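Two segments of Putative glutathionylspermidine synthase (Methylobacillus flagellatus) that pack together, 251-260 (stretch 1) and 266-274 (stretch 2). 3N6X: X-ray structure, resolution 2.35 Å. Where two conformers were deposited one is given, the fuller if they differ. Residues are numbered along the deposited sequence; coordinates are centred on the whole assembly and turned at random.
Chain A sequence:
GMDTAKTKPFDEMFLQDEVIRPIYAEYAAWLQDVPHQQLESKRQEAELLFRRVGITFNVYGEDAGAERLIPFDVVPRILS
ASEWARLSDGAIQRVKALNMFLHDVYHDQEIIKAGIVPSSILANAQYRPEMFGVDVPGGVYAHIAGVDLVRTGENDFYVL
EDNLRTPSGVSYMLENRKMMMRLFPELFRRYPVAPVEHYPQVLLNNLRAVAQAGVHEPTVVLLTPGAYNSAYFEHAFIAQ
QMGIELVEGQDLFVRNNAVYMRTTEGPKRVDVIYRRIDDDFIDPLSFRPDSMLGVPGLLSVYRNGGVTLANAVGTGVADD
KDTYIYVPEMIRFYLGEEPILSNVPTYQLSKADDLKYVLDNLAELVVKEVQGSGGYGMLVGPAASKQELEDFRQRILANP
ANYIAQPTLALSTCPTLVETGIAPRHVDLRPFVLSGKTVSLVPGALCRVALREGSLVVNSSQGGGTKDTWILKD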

# COMPACT_ATOMS: atom_id res chain seq x y z
N ASP A 251 -26.20 7.28 -7.17
CA ASP A 251 -26.04 7.63 -8.60
C ASP A 251 -26.21 6.42 -9.51
O ASP A 251 -26.33 6.58 -10.74
CB ASP A 251 -24.67 8.27 -8.84
CG ASP A 251 -24.49 9.58 -8.10
OD1 ASP A 251 -25.48 10.33 -7.99
OD2 ASP A 251 -23.35 9.85 -7.64
N LEU A 252 -26.20 5.21 -8.93
CA LEU A 252 -26.31 3.95 -9.65
C LEU A 252 -27.53 3.18 -9.19
O LEU A 252 -28.04 3.41 -8.09
CB LEU A 252 -25.04 3.08 -9.39
CG LEU A 252 -23.68 3.72 -9.66
CD1 LEU A 252 -22.54 2.76 -9.27
CD2 LEU A 252 -23.55 4.14 -11.12
N PHE A 253 -27.99 2.26 -10.02
CA PHE A 253 -29.10 1.39 -9.66
C PHE A 253 -28.99 0.11 -10.43
O PHE A 253 -28.35 0.08 -11.49
CB PHE A 253 -30.49 2.09 -9.86
CG PHE A 253 -30.85 2.42 -11.29
CD1 PHE A 253 -31.53 1.49 -12.08
CD2 PHE A 253 -30.53 3.66 -11.85
CE1 PHE A 253 -31.83 1.78 -13.42
CE2 PHE A 253 -30.84 3.95 -13.18
CZ PHE A 253 -31.49 3.01 -13.95
N VAL A 254 -29.61 -0.94 -9.92
CA VAL A 254 -29.57 -2.26 -10.51
C VAL A 254 -30.93 -2.63 -11.12
O VAL A 254 -31.96 -2.38 -10.50
CB VAL A 254 -29.15 -3.30 -9.41
CG1 VAL A 254 -29.61 -4.72 -9.76
CG2 VAL A 254 -27.65 -3.25 -9.16
N ARG A 255 -30.92 -3.30 -12.29
CA ARG A 255 -32.08 -3.98 -12.88
C ARG A 255 -31.70 -4.97 -13.96
O ARG A 255 -30.77 -4.73 -14.73
CB ARG A 255 -33.20 -3.02 -13.33
CG ARG A 255 -32.89 -2.20 -14.53
CD ARG A 255 -34.15 -1.64 -15.15
NE ARG A 255 -33.88 -0.35 -15.76
CZ ARG A 255 -33.36 -0.21 -16.97
NH1 ARG A 255 -33.11 -1.27 -17.72
NH2 ARG A 255 -33.11 1.00 -17.45
N ASN A 256 -32.40 -6.11 -13.98
CA ASN A 256 -32.19 -7.21 -14.92
C ASN A 256 -30.72 -7.56 -15.17
O ASN A 256 -30.24 -7.59 -16.31
CB ASN A 256 -33.00 -7.02 -16.19
CG ASN A 256 -34.49 -7.01 -15.92
OD1 ASN A 256 -35.00 -7.67 -15.00
ND2 ASN A 256 -35.21 -6.24 -16.69
N ASN A 257 -30.01 -7.86 -14.06
CA ASN A 257 -28.60 -8.26 -14.07
C ASN A 257 -27.67 -7.24 -14.71
O ASN A 257 -26.73 -7.59 -15.43
CB ASN A 257 -28.42 -9.65 -14.69
CG ASN A 257 -27.17 -10.34 -14.23
OD1 ASN A 257 -26.70 -10.13 -13.11
ND2 ASN A 257 -26.57 -11.15 -15.10
N ALA A 258 -27.90 -5.97 -14.42
CA ALA A 258 -27.07 -4.90 -14.94
C ALA A 258 -27.09 -3.74 -13.98
O ALA A 258 -28.04 -3.60 -13.20
CB ALA A 258 -27.56 -4.47 -16.32
N VAL A 259 -26.04 -2.92 -14.02
CA VAL A 259 -25.92 -1.73 -13.19
C VAL A 259 -25.95 -0.55 -14.13
O VAL A 259 -25.29 -0.59 -15.18
CB VAL A 259 -24.61 -1.75 -12.33
CG1 VAL A 259 -24.44 -0.47 -11.52
CG2 VAL A 259 -24.57 -2.98 -11.43
N TYR A 260 -26.73 0.48 -13.79
CA TYR A 260 -26.87 1.66 -14.62
C TYR A 260 -26.48 2.90 -13.88
O TYR A 260 -26.68 2.99 -12.68
CB TYR A 260 -28.33 1.80 -15.11
CG TYR A 260 -28.75 0.68 -16.04
CD1 TYR A 260 -28.54 0.76 -17.41
CD2 TYR A 260 -29.34 -0.47 -15.53
CE1 TYR A 260 -28.85 -0.30 -18.25
CE2 TYR A 260 -29.69 -1.53 -16.38
CZ TYR A 260 -29.43 -1.44 -17.73
OH TYR A 260 -29.77 -2.47 -18.57
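Stretch 2, residues 266-274: GPKRVDVIY

Stretch 1 folds back on itself as a hairpin. F253 and Y260 pair through two backbone hydrogen bonds, F253 N to Y260 O at 3.1 Å and Y260 N to F253 O at 2.8 Å. The turn lies at N256 and N257, both with positive phi. Stretch 2 runs antiparallel to the second arm of this hairpin, V259 and Y260. It is extended from P267 to V270, breaks at D271, where psi is -35°, and is extended again from V272 to Y274. The two stretches together bury 484 Å².

The register is set by Y260 and R269, a non-hydrogen-bonded antiparallel pair with their CA atoms 4.3 Å apart. One direct hydrogen bond joins the stretches: V270 N donates to V259 O at 2.8 Å, almost perfectly straight. The same V259 O receives a CA-H contact from R269 CA at 3.5 Å. Y260 CA makes a similar contact with K268 O at 3.4 Å.

R269 has the most covered surface. Its side chain is nearly fully extended, with chi1, chi2 and chi3 all t, and it reaches back along stretch 1 toward the turn. The guanidinium lays one face over A258, with R269 CZ 3.7 Å from A258 CB. Two waters complete the fit. One accepts from R269 NH2 at 2.8 Å and donates to N257 O at 2.7 Å. The other accepts from R269 NE and V259 N, both at 2.9 Å, and donates to V270 O at 2.7 Å. This second water thus bridges the two backbones beyond the direct hydrogen bond. D271 OD1 lies 3.9 Å from R269 NE, a long salt bridge of charge alone.

Y260 comes next. Its side chain shares a face of the sheet with that of R269, and Y260 CE1 lies 3.9 Å from R269 CB. The ring also reaches P267, with Y260 CD1 3.9 Å from P267 CB.

P267 packs against several side chains of the hairpin. F253 meets it with its ring edge, F253 CZ to P267 CB at 3.7 Å. R255, from further along the first arm, brings its guanidinium edge to the proline, with R255 NH2 3.4 Å from P267 CG.

The opposite face of the sheet is aliphatic and buried. V259 CG1 lies 4.3 Å from V270 CB and 4.2 Å from I273 CD1. L252 adds to this cluster, with L252 CD2 4.1 Å from V270 CG2 and L252 CD1 4.3 Å from I273 CD1.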

# COMPACT_ATOMS: atom_id res chain seq x y z
N GLY A 266 -30.83 9.53 -20.03
CA GLY A 266 -31.29 8.17 -19.75
C GLY A 266 -30.28 7.32 -19.00
O GLY A 266 -29.14 7.74 -18.77
N PRO A 267 -30.67 6.09 -18.59
CA PRO A 267 -29.73 5.25 -17.84
C PRO A 267 -28.57 4.74 -18.70
O PRO A 267 -28.81 4.17 -19.76
CB PRO A 267 -30.61 4.09 -17.36
CG PRO A 267 -31.73 4.02 -18.36
CD PRO A 267 -31.99 5.43 -18.78
N LYS A 268 -27.32 4.94 -18.23
CA LYS A 268 -26.13 4.46 -18.92
C LYS A 268 -25.56 3.19 -18.22
O LYS A 268 -25.18 3.27 -17.06
CB LYS A 268 -25.05 5.57 -18.99
CG LYS A 268 -23.85 5.18 -19.85
CD LYS A 268 -22.90 6.35 -20.07
CE LYS A 268 -21.58 5.91 -20.68
NZ LYS A 268 -21.78 5.19 -21.97
N ARG A 269 -25.46 2.06 -18.95
CA ARG A 269 -24.91 0.83 -18.36
C ARG A 269 -23.46 0.97 -17.89
O ARG A 269 -22.63 1.53 -18.60
CB ARG A 269 -25.06 -0.38 -19.29
CG ARG A 269 -25.05 -1.68 -18.49
CD ARG A 269 -24.98 -2.90 -19.35
NE ARG A 269 -24.67 -4.09 -18.55
CZ ARG A 269 -25.06 -5.32 -18.86
NH1 ARG A 269 -25.80 -5.53 -19.95
NH2 ARG A 269 -24.74 -6.34 -18.08
N VAL A 270 -23.18 0.48 -16.68
CA VAL A 270 -21.84 0.50 -16.10
C VAL A 270 -21.27 -0.91 -16.17
O VAL A 270 -21.93 -1.86 -15.72
CB VAL A 270 -21.86 1.05 -14.65
CG1 VAL A 270 -20.53 0.79 -13.94
CG2 VAL A 270 -22.20 2.55 -14.64
N ASP A 271 -20.08 -1.07 -16.77
CA ASP A 271 -19.50 -2.40 -16.94
C ASP A 271 -18.46 -2.75 -15.89
O ASP A 271 -18.36 -3.91 -15.50
CB ASP A 271 -18.94 -2.57 -18.36
CG ASP A 271 -19.99 -2.29 -19.43
OD1 ASP A 271 -21.00 -3.05 -19.48
OD2 ASP A 271 -19.85 -1.27 -20.14
N VAL A 272 -17.68 -1.74 -15.44
CA VAL A 272 -16.63 -1.95 -14.44
C VAL A 272 -16.72 -0.86 -13.38
O VAL A 272 -16.77 0.33 -13.72
CB VAL A 272 -15.19 -2.01 -15.07
CG1 VAL A 272 -14.14 -2.34 -14.01
CG2 VAL A 272 -15.12 -3.00 -16.23
N ILE A 273 -16.71 -1.25 -12.10
CA ILE A 273 -16.71 -0.30 -10.98
C ILE A 273 -15.41 -0.42 -10.21
O ILE A 273 -15.11 -1.49 -9.65
CB ILE A 273 -17.93 -0.50 -10.03
CG1 ILE A 273 -19.27 -0.23 -10.75
CG2 ILE A 273 -17.78 0.37 -8.77
CD1 ILE A 273 -20.50 -0.90 -10.05
N TYR A 274 -14.63 0.65 -10.18
CA TYR A 274 -13.44 0.72 -9.37
C TYR A 274 -13.95 1.14 -8.01
O TYR A 274 -14.35 2.29 -7.82
CB TYR A 274 -12.44 1.74 -9.97
CG TYR A 274 -11.24 2.10 -9.11
CD1 TYR A 274 -10.71 1.18 -8.21
CD2 TYR A 274 -10.55 3.29 -9.31
CE1 TYR A 274 -9.62 1.51 -7.41
CE2 TYR A 274 -9.43 3.61 -8.54
CZ TYR A 274 -8.97 2.72 -7.58
OH TYR A 274 -7.87 3.04 -6.81
O HOH W 1 -26.42 -8.56 -17.98
O HOH W 2 -23.86 -3.76 -15.79